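Local coordinates for protein inorganic polyphosphate/ATP-glucomannokinase (PDB 1WOQ) that phosphorylates glucose and mannose with inorganic polyphosphate or ATP as phosphoryl donor, and is a bacterial sugar kinase of the ROK family, at residues A[193-198]-A[228-233]; A[204-209]-A[235-240]; A[155-158]-A[163-166]; A[34-39]-A[247-252]. All blocks are in the same frame, centred on the assembly; numbering follows the deposited sequence.

Contact 1: A[193-198]-A[228-233]; sequences LSWDEY and ADEYLP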
# COMPACT_ATOMS: atom_id res chain seq x y z
N LEU A 193 7.52 -16.17 16.52
CA LEU A 193 6.78 -15.42 17.52
C LEU A 193 5.30 -15.77 17.59
O LEU A 193 4.63 -15.95 16.57
CB LEU A 193 6.90 -13.92 17.24
CG LEU A 193 8.08 -13.12 17.80
CD1 LEU A 193 9.37 -13.89 17.67
CD2 LEU A 193 8.14 -11.79 17.08
N SER A 194 4.79 -15.87 18.81
CA SER A 194 3.37 -16.14 19.03
C SER A 194 2.72 -14.78 18.85
O SER A 194 3.41 -13.77 18.74
CB SER A 194 3.14 -16.65 20.45
OG SER A 194 3.54 -15.67 21.40
N TRP A 195 1.39 -14.74 18.81
CA TRP A 195 0.71 -13.46 18.65
C TRP A 195 1.01 -12.56 19.85
O TRP A 195 1.13 -11.34 19.69
CB TRP A 195 -0.81 -13.67 18.52
CG TRP A 195 -1.22 -14.18 17.17
CD1 TRP A 195 -1.92 -15.32 16.90
CD2 TRP A 195 -0.98 -13.55 15.90
NE1 TRP A 195 -2.12 -15.45 15.54
CE2 TRP A 195 -1.55 -14.38 14.91
CE3 TRP A 195 -0.32 -12.38 15.50
CZ2 TRP A 195 -1.50 -14.06 13.54
CZ3 TRP A 195 -0.27 -12.06 14.15
CH2 TRP A 195 -0.86 -12.90 13.18
N ASP A 196 1.14 -13.15 21.03
CA ASP A 196 1.44 -12.36 22.23
C ASP A 196 2.84 -11.77 22.19
O ASP A 196 3.06 -10.63 22.60
CB ASP A 196 1.26 -13.20 23.50
CG ASP A 196 -0.18 -13.61 23.73
OD1 ASP A 196 -1.08 -12.81 23.43
OD2 ASP A 196 -0.40 -14.74 24.22
N GLU A 197 3.81 -12.56 21.71
CA GLU A 197 5.17 -12.07 21.63
C GLU A 197 5.23 -10.96 20.58
O GLU A 197 5.95 -9.98 20.73
CB GLU A 197 6.13 -13.21 21.27
CG GLU A 197 6.17 -14.30 22.34
CD GLU A 197 7.10 -15.45 21.97
OE1 GLU A 197 6.96 -15.98 20.85
OE2 GLU A 197 7.95 -15.82 22.80
N TYR A 198 4.45 -11.13 19.52
CA TYR A 198 4.38 -10.14 18.44
C TYR A 198 3.77 -8.87 19.01
O TYR A 198 4.14 -7.76 18.61
CB TYR A 198 3.53 -10.67 17.28
CG TYR A 198 3.55 -9.82 16.03
CD1 TYR A 198 4.76 -9.40 15.47
CD2 TYR A 198 2.37 -9.46 15.38
CE1 TYR A 198 4.79 -8.64 14.29
CE2 TYR A 198 2.39 -8.71 14.21
CZ TYR A 198 3.60 -8.30 13.67
OH TYR A 198 3.62 -7.56 12.51
N ALA A 228 -6.04 -8.84 13.53
CA ALA A 228 -5.87 -7.77 14.51
C ALA A 228 -6.42 -8.10 15.89
O ALA A 228 -5.88 -7.65 16.90
CB ALA A 228 -6.51 -6.49 13.99
N ASP A 229 -7.49 -8.88 15.94
CA ASP A 229 -8.09 -9.23 17.23
C ASP A 229 -7.14 -10.07 18.09
O ASP A 229 -7.36 -10.21 19.29
CB ASP A 229 -9.41 -9.99 17.01
CG ASP A 229 -9.23 -11.23 16.16
OD1 ASP A 229 -8.73 -11.11 15.02
OD2 ASP A 229 -9.61 -12.32 16.64
N GLU A 230 -6.09 -10.60 17.47
CA GLU A 230 -5.11 -11.41 18.18
C GLU A 230 -4.01 -10.60 18.85
O GLU A 230 -3.26 -11.14 19.68
CB GLU A 230 -4.46 -12.41 17.22
CG GLU A 230 -5.37 -13.54 16.75
CD GLU A 230 -5.89 -14.38 17.90
OE1 GLU A 230 -5.10 -14.70 18.81
OE2 GLU A 230 -7.09 -14.71 17.90
N TYR A 231 -3.88 -9.33 18.51
CA TYR A 231 -2.83 -8.51 19.10
C TYR A 231 -3.20 -7.09 19.52
O TYR A 231 -2.65 -6.58 20.50
CB TYR A 231 -1.61 -8.48 18.17
CG TYR A 231 -1.90 -8.13 16.73
CD1 TYR A 231 -2.02 -6.80 16.32
CD2 TYR A 231 -2.03 -9.13 15.76
CE1 TYR A 231 -2.26 -6.48 14.98
CE2 TYR A 231 -2.27 -8.82 14.42
CZ TYR A 231 -2.38 -7.49 14.04
OH TYR A 231 -2.62 -7.18 12.71
N LEU A 232 -4.12 -6.45 18.81
CA LEU A 232 -4.50 -5.09 19.18
C LEU A 232 -5.07 -5.03 20.60
O LEU A 232 -4.76 -4.11 21.35
CB LEU A 232 -5.52 -4.52 18.19
CG LEU A 232 -5.01 -4.29 16.76
CD1 LEU A 232 -6.08 -3.55 15.97
CD2 LEU A 232 -3.71 -3.48 16.78
N PRO A 233 -5.89 -6.02 20.99
CA PRO A 233 -6.45 -6.00 22.35
C PRO A 233 -5.39 -5.98 23.46
O PRO A 233 -5.65 -5.51 24.56
CB PRO A 233 -7.29 -7.28 22.38
CG PRO A 233 -7.77 -7.39 20.97
CD PRO A 233 -6.52 -7.07 20.18

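Contact 2: A[204-209]-A[235-240]; sequences RYFSHV and LRLRTP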
# COMPACT_ATOMS: atom_id res chain seq x y z
N ARG A 204 5.84 -1.76 21.39
CA ARG A 204 7.04 -0.93 21.30
C ARG A 204 6.98 -0.02 20.08
O ARG A 204 7.25 1.18 20.19
CB ARG A 204 8.29 -1.81 21.22
CG ARG A 204 9.60 -1.02 21.19
CD ARG A 204 9.77 -0.21 22.47
NE ARG A 204 9.82 1.23 22.23
CZ ARG A 204 10.91 1.89 21.83
NH1 ARG A 204 12.04 1.24 21.62
NH2 ARG A 204 10.85 3.20 21.64
N TYR A 205 6.65 -0.60 18.93
CA TYR A 205 6.59 0.17 17.69
C TYR A 205 5.54 1.28 17.74
O TYR A 205 5.86 2.45 17.50
CB TYR A 205 6.28 -0.75 16.50
CG TYR A 205 6.26 -0.01 15.17
CD1 TYR A 205 7.44 0.29 14.50
CD2 TYR A 205 5.06 0.42 14.61
CE1 TYR A 205 7.43 1.01 13.30
CE2 TYR A 205 5.03 1.14 13.42
CZ TYR A 205 6.22 1.44 12.77
OH TYR A 205 6.21 2.17 11.60
N PHE A 206 4.30 0.93 18.04
CA PHE A 206 3.24 1.92 18.08
C PHE A 206 3.41 2.97 19.18
O PHE A 206 3.08 4.13 18.97
CB PHE A 206 1.87 1.26 18.18
CG PHE A 206 1.42 0.63 16.89
CD1 PHE A 206 1.57 -0.74 16.68
CD2 PHE A 206 0.89 1.41 15.87
CE1 PHE A 206 1.20 -1.32 15.47
CE2 PHE A 206 0.51 0.84 14.66
CZ PHE A 206 0.66 -0.53 14.46
N SER A 207 3.92 2.57 20.34
CA SER A 207 4.11 3.55 21.41
C SER A 207 5.23 4.52 21.00
O SER A 207 5.18 5.71 21.33
CB SER A 207 4.44 2.86 22.74
OG SER A 207 5.67 2.17 22.69
N HIS A 208 6.22 4.03 20.27
CA HIS A 208 7.31 4.90 19.83
C HIS A 208 6.78 5.89 18.79
O HIS A 208 7.03 7.09 18.89
CB HIS A 208 8.44 4.09 19.20
CG HIS A 208 9.58 4.93 18.70
ND1 HIS A 208 10.01 4.91 17.39
CD2 HIS A 208 10.36 5.83 19.34
CE1 HIS A 208 11.01 5.76 17.24
NE2 HIS A 208 11.24 6.33 18.41
N VAL A 209 6.03 5.39 17.81
CA VAL A 209 5.48 6.25 16.76
C VAL A 209 4.47 7.23 17.37
O VAL A 209 4.34 8.37 16.91
CB VAL A 209 4.80 5.39 15.67
CG1 VAL A 209 4.13 6.29 14.63
CG2 VAL A 209 5.85 4.51 14.99
N LEU A 235 -2.50 -4.32 23.29
CA LEU A 235 -1.80 -3.05 23.32
C LEU A 235 -2.38 -2.06 24.31
O LEU A 235 -3.57 -2.08 24.63
CB LEU A 235 -1.77 -2.43 21.91
CG LEU A 235 -1.20 -3.34 20.82
CD1 LEU A 235 -1.18 -2.58 19.49
CD2 LEU A 235 0.21 -3.78 21.19
N ARG A 236 -1.51 -1.18 24.81
CA ARG A 236 -1.90 -0.15 25.76
C ARG A 236 -1.35 1.16 25.23
O ARG A 236 -0.25 1.58 25.58
CB ARG A 236 -1.32 -0.46 27.14
CG ARG A 236 -1.92 -1.70 27.79
CD ARG A 236 -3.39 -1.50 28.14
NE ARG A 236 -4.00 -2.69 28.73
CZ ARG A 236 -4.38 -3.76 28.04
NH1 ARG A 236 -4.21 -3.80 26.73
NH2 ARG A 236 -4.93 -4.79 28.67
N LEU A 237 -2.13 1.80 24.36
CA LEU A 237 -1.72 3.05 23.74
C LEU A 237 -2.66 4.20 24.09
O LEU A 237 -3.80 3.98 24.49
CB LEU A 237 -1.69 2.89 22.22
CG LEU A 237 -0.86 1.73 21.67
CD1 LEU A 237 -1.16 1.55 20.19
CD2 LEU A 237 0.61 2.01 21.91
N ARG A 238 -2.17 5.42 23.93
CA ARG A 238 -2.97 6.60 24.20
C ARG A 238 -3.77 6.91 22.94
O ARG A 238 -4.74 7.66 22.97
CB ARG A 238 -2.07 7.79 24.55
CG ARG A 238 -2.80 8.96 25.19
CD ARG A 238 -3.42 8.56 26.52
NE ARG A 238 -3.98 9.69 27.25
CZ ARG A 238 -3.26 10.73 27.69
NH1 ARG A 238 -3.86 11.72 28.34
NH2 ARG A 238 -1.96 10.78 27.47
N THR A 239 -3.36 6.30 21.83
CA THR A 239 -4.01 6.51 20.54
C THR A 239 -4.95 5.38 20.15
O THR A 239 -4.59 4.21 20.26
CB THR A 239 -2.95 6.61 19.41
OG1 THR A 239 -1.93 7.54 19.79
CG2 THR A 239 -3.59 7.07 18.11
N PRO A 240 -6.17 5.71 19.71
CA PRO A 240 -7.07 4.62 19.33
C PRO A 240 -6.45 3.92 18.12
O PRO A 240 -5.81 4.56 17.28
CB PRO A 240 -8.37 5.35 18.99
CG PRO A 240 -7.91 6.71 18.57
CD PRO A 240 -6.82 7.02 19.56

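Contact 3: A[155-158]-A[163-166]; sequences SAFI and LVPN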
# COMPACT_ATOMS: atom_id res chain seq x y z
N SER A 155 3.81 2.73 5.65
CA SER A 155 3.15 3.78 6.41
C SER A 155 2.66 4.89 5.50
O SER A 155 3.40 5.38 4.64
CB SER A 155 4.11 4.39 7.44
OG SER A 155 5.20 5.03 6.81
N ALA A 156 1.40 5.27 5.69
CA ALA A 156 0.81 6.37 4.94
C ALA A 156 0.57 7.46 5.98
O ALA A 156 -0.11 7.22 6.99
CB ALA A 156 -0.52 5.94 4.32
N PHE A 157 1.14 8.63 5.75
CA PHE A 157 0.99 9.75 6.67
C PHE A 157 -0.13 10.63 6.12
O PHE A 157 0.01 11.26 5.08
CB PHE A 157 2.30 10.54 6.75
CG PHE A 157 2.41 11.44 7.96
CD1 PHE A 157 3.43 11.26 8.88
CD2 PHE A 157 1.50 12.47 8.16
CE1 PHE A 157 3.55 12.10 10.00
CE2 PHE A 157 1.60 13.31 9.27
CZ PHE A 157 2.63 13.13 10.19
N ILE A 158 -1.26 10.65 6.83
CA ILE A 158 -2.41 11.44 6.43
C ILE A 158 -2.59 12.60 7.42
O ILE A 158 -2.50 12.40 8.63
CB ILE A 158 -3.72 10.59 6.46
CG1 ILE A 158 -3.54 9.33 5.60
CG2 ILE A 158 -4.90 11.41 5.94
CD1 ILE A 158 -3.26 9.60 4.14
N LEU A 163 -2.82 13.36 1.89
CA LEU A 163 -1.62 12.53 1.96
C LEU A 163 -0.33 13.33 2.01
O LEU A 163 -0.08 14.18 1.16
CB LEU A 163 -1.56 11.58 0.77
CG LEU A 163 -0.24 10.80 0.59
CD1 LEU A 163 -0.12 9.73 1.68
CD2 LEU A 163 -0.22 10.15 -0.79
N VAL A 164 0.48 13.07 3.04
CA VAL A 164 1.81 13.66 3.19
C VAL A 164 2.58 12.47 2.61
O VAL A 164 2.81 11.48 3.29
CB VAL A 164 2.17 13.88 4.67
CG1 VAL A 164 3.60 14.36 4.79
CG2 VAL A 164 1.21 14.91 5.28
N PRO A 165 2.98 12.56 1.33
CA PRO A 165 3.69 11.48 0.66
C PRO A 165 5.02 10.93 1.14
O PRO A 165 5.84 11.62 1.74
CB PRO A 165 3.79 11.98 -0.78
CG PRO A 165 3.99 13.45 -0.59
CD PRO A 165 2.98 13.78 0.50
N ASN A 166 5.20 9.65 0.84
CA ASN A 166 6.42 8.90 1.10
C ASN A 166 6.96 8.76 2.52
O ASN A 166 8.17 8.73 2.71
CB ASN A 166 7.52 9.46 0.18
CG ASN A 166 7.23 9.22 -1.29
OD1 ASN A 166 7.26 10.14 -2.11
ND2 ASN A 166 6.94 7.97 -1.64
O HOH W 1 3.09 8.85 3.55

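Contact 4: A[34-39]-A[247-252]; sequences GKLLGE and RNEAGI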
# COMPACT_ATOMS: atom_id res chain seq x y z
N GLY A 34 -15.95 3.65 -4.17
CA GLY A 34 -14.69 3.23 -3.56
C GLY A 34 -14.56 1.72 -3.58
O GLY A 34 -13.89 1.13 -2.73
N LYS A 35 -15.21 1.09 -4.56
CA LYS A 35 -15.16 -0.35 -4.69
C LYS A 35 -14.84 -0.75 -6.13
O LYS A 35 -14.86 0.07 -7.03
CB LYS A 35 -16.50 -0.98 -4.28
CG LYS A 35 -16.81 -0.83 -2.80
CD LYS A 35 -18.05 -1.63 -2.41
CE LYS A 35 -18.34 -1.51 -0.92
NZ LYS A 35 -18.59 -0.09 -0.53
N LEU A 36 -14.55 -2.03 -6.32
CA LEU A 36 -14.22 -2.55 -7.64
C LEU A 36 -15.45 -3.01 -8.40
O LEU A 36 -16.42 -3.49 -7.81
CB LEU A 36 -13.26 -3.74 -7.52
CG LEU A 36 -11.77 -3.49 -7.31
CD1 LEU A 36 -11.54 -2.58 -6.13
CD2 LEU A 36 -11.08 -4.83 -7.11
N LEU A 37 -15.39 -2.86 -9.72
CA LEU A 37 -16.46 -3.31 -10.59
C LEU A 37 -15.99 -4.69 -11.03
O LEU A 37 -14.94 -4.82 -11.66
CB LEU A 37 -16.61 -2.40 -11.80
CG LEU A 37 -17.01 -0.95 -11.50
CD1 LEU A 37 -17.21 -0.19 -12.80
CD2 LEU A 37 -18.29 -0.94 -10.66
N GLY A 38 -16.76 -5.72 -10.67
CA GLY A 38 -16.36 -7.07 -11.03
C GLY A 38 -15.31 -7.57 -10.06
O GLY A 38 -15.11 -6.98 -8.99
N GLU A 39 -14.63 -8.64 -10.43
CA GLU A 39 -13.60 -9.25 -9.58
C GLU A 39 -12.21 -8.70 -9.84
O GLU A 39 -11.91 -8.23 -10.94
CB GLU A 39 -13.57 -10.76 -9.81
CG GLU A 39 -14.92 -11.45 -9.69
CD GLU A 39 -15.52 -11.33 -8.30
OE1 GLU A 39 -14.88 -11.81 -7.34
OE2 GLU A 39 -16.62 -10.75 -8.17
N ARG A 247 -8.49 -3.98 2.67
CA ARG A 247 -7.27 -4.75 2.89
C ARG A 247 -6.77 -5.30 1.57
O ARG A 247 -5.75 -4.84 1.04
CB ARG A 247 -7.54 -5.89 3.88
CG ARG A 247 -6.30 -6.71 4.24
CD ARG A 247 -6.56 -7.61 5.45
NE ARG A 247 -7.61 -8.60 5.20
CZ ARG A 247 -7.49 -9.63 4.37
NH1 ARG A 247 -6.36 -9.82 3.70
NH2 ARG A 247 -8.50 -10.47 4.22
N ASN A 248 -7.49 -6.27 1.02
CA ASN A 248 -7.08 -6.86 -0.25
C ASN A 248 -7.17 -5.87 -1.40
O ASN A 248 -6.44 -5.99 -2.38
CB ASN A 248 -7.94 -8.09 -0.56
CG ASN A 248 -7.84 -9.16 0.50
OD1 ASN A 248 -8.29 -8.98 1.63
ND2 ASN A 248 -7.23 -10.29 0.14
N GLU A 249 -8.05 -4.88 -1.29
CA GLU A 249 -8.23 -3.90 -2.37
C GLU A 249 -7.76 -2.48 -2.07
O GLU A 249 -7.94 -1.59 -2.89
CB GLU A 249 -9.71 -3.87 -2.78
CG GLU A 249 -10.31 -5.26 -2.98
CD GLU A 249 -11.76 -5.22 -3.46
OE1 GLU A 249 -12.51 -4.33 -3.02
OE2 GLU A 249 -12.13 -6.09 -4.27
N ALA A 250 -7.13 -2.28 -0.92
CA ALA A 250 -6.67 -0.94 -0.53
C ALA A 250 -5.71 -0.29 -1.52
O ALA A 250 -5.86 0.89 -1.85
CB ALA A 250 -6.03 -1.00 0.86
N GLY A 251 -4.72 -1.04 -1.98
CA GLY A 251 -3.75 -0.50 -2.92
C GLY A 251 -4.37 -0.18 -4.27
O GLY A 251 -4.11 0.86 -4.86
N ILE A 252 -5.19 -1.10 -4.76
CA ILE A 252 -5.88 -0.92 -6.03
C ILE A 252 -6.73 0.35 -6.02
O ILE A 252 -6.64 1.19 -6.92
CB ILE A 252 -6.79 -2.14 -6.33
CG1 ILE A 252 -5.92 -3.36 -6.65
CG2 ILE A 252 -7.75 -1.81 -7.48
CD1 ILE A 252 -6.68 -4.66 -6.73
O HOH W 2 -14.81 -3.83 -4.05

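Contact 1: A[193-198]-A[228-233]
Trp195, in the first turn of a helix, lies with its CA 6.1 Å from that of Tyr231, in a loop with helical turns. No hydrogen bond joins the segments; side chains carry the contact. Glu230 lays its CB over one face of the indole, a CH-pi contact 3.8 Å from the centroid of the Trp195 five-membered ring. The Glu230 chain bends at chi2 (-60°), and OE1 then comes near Trp195 CD1. The benzo side of the indole meets Tyr231, with Trp195 CE3 3.7 Å from Tyr231 CD2 and the six-membered ring planes 33° apart. Tyr198 turns its edge toward the face of Tyr231, the planes at 84°. Both phenols are tied down elsewhere, Tyr198 OH by Ala183 O and Tyr231 OH by Ile224 O. With the indole of Trp195 cut back to an alanine, Glu230 CB and Tyr231 CD2 are likely to lose their aromatic partner, and a gap would probably open between helix and loop. At the start of the helix, Ser194 and Glu197 cap each other: Glu197 N gives a 3.1 Å bond to Ser194 OG, and Ser194 N one of 3.0 Å to Glu197 OE1. The arrangement is an aromatic cluster beside a capping box, at the N-terminal end of helix 195-213.

Contact 2: A[204-209]-A[235-240]
Leu237 reaches from an irregular loop onto the helix segment 204-209 and straddles Phe206 and Ser207 with its two methyls. CD1 packs on the start of the Phe206 side chain, 3.6 Å from Phe206 CB. CD2 lies on the backbone of the next residue, 3.7 Å from Ser207 N, and also reaches Ser207 CB at 4.0 Å. The Leu237 fork is set by CG lying opposite the carbonyl carbon (chi1 -54°); chi2 of 169° extends the chain to CD1, with CD2 branching off onto Ser207. Leu235, two residues earlier, has nearly the same conformation. Its CD1 meets the ring further out, 4.3 Å from Phe206 CD1, at a slant to the ring plane.

Phe206 starts toward the loop, but its ring leads away from it. With chi1 at -74° the ring swings back beside the backbone N and into the protein. There it meets Phe218 edge-to-face and touches Val220 and Ile147, while Tyr205 CD2 sits over the centre of one ring face. Ser207 keeps its hydroxyl out of the contact: OG lies between N and the carbonyl carbon and hydrogen-bonds to Gln203 O, one turn back, leaving CB and the backbone N to meet the leucine.

Polar groups tie the loop to the helix around this apolar patch. Gln203 OE1 accepts from Arg236 N, and Glu210 OE1 accepts from Thr239 OG1. Arg236 NH1 bonds within the loop, to Leu235 O at 2.8 Å and to Pro233 O. No hydrogen bond crosses between the two segments themselves, so their mutual hold is apolar and rests on the fit of two leucines against the helix.

Contact 3: A[155-158]-A[163-166]
Leu163, in strand 162-164, pairs with Ile158 across an antiparallel, non-hydrogen-bonded position, their CA atoms 4.7 Å apart. Its CD1 meets the end of the isoleucine, 4.0 Å from Ile158 CD1; the chi1 of 171° puts Leu163 CG on the far side from its own N. Val164 comes next and makes the direct backbone link. Its N donates to Phe157 O at 2.8 Å, nearly straight on to the carbonyl. The valine side chain points the same way as Phe157 and lies alongside it, with Val164 CG2 3.8 Å from Phe157 CD2. A water makes the second link between these residues. It accepts from Phe157 N at 2.9 Å and donates to Val164 O at 2.7 Å, bridging the strands where they part. Pro165 and Asn166 then turn away, and Asn166 N is held by Asp125 OD2. The two strands form a beta hairpin at the margin of a mixed sheet, with 162-164 outermost. Strand 143-149 pairs with the other side of 153-159. Ile158 and Leu163 face helix 123-134, touching Ala132 and Leu129. On the opposite face, Phe157 meets Phe213 of helix 195-213 edge-to-face.

Contact 4: A[34-39]-A[247-252]
Leu36 and Glu249 come at each other from opposite directions, and the leucine methyls meet the carboxylate. Leu36 CD2 lies 3.3 Å from Glu249 OE2, while Leu36 CD1 is 3.7 Å from Glu249 OE1. The glutamate chain is extended beyond CG (chi2 -177°), which carries its carboxylate across to the strand. Leu36 CD1 also reaches the helix, 4.1 Å from Ile252 CG2. No direct hydrogen bond spans the segments. A water does so instead: it accepts from Leu36 N at 2.9 Å and donates to Glu249 OE1 at 2.6 Å. The other oxygen, OE2, has a long, weak ion pair with Arg40; the water is the closer hold, and the Arg40 charge probably adds little. Shortening Leu36 to an alanine removes both methyls, which would probably cost Ile252 CG2 this neighbour and leave space beside the carboxylate.

Further out, Gly34 and Lys35 both face Asp30 in a G1 beta bulge at the entry to the strand. Leu37 is paired through its backbone with Ile28. On the other segment, Asn248 O accepts from Lys25 NZ, and Ile252 packs on Lys25 and Val29. Strand 23-30 thus touches both segments. Strand 35-44 is the outermost strand of its mixed five-stranded sheet, next to 23-30, and the first turn of helix 250-262 rests against this pair of strands.

Contacts 1 and 2 share helix 195-213 and the loop between strands 217-221 and 241-243. Their centres are 14 Å apart, and their segments alternate along the chain, so the loop follows the helix at two levels. Contact 3 closes earlier in sequence; its hairpin edges the same mixed sheet that holds those two strands, and its centre is 18 Å from that of contact 2. Contact 4 lies on the other five-stranded sheet. Its segments, 208 residues apart, enclose the other three and bring helix 250-262 back to the N-terminal strands. The two sheets of like strand order fit the actin-like ATPase fold of ROK kinases. The side chains of Tyr198 and Leu163 each lie about 11 Å from the bound beta-D-glucopyranose.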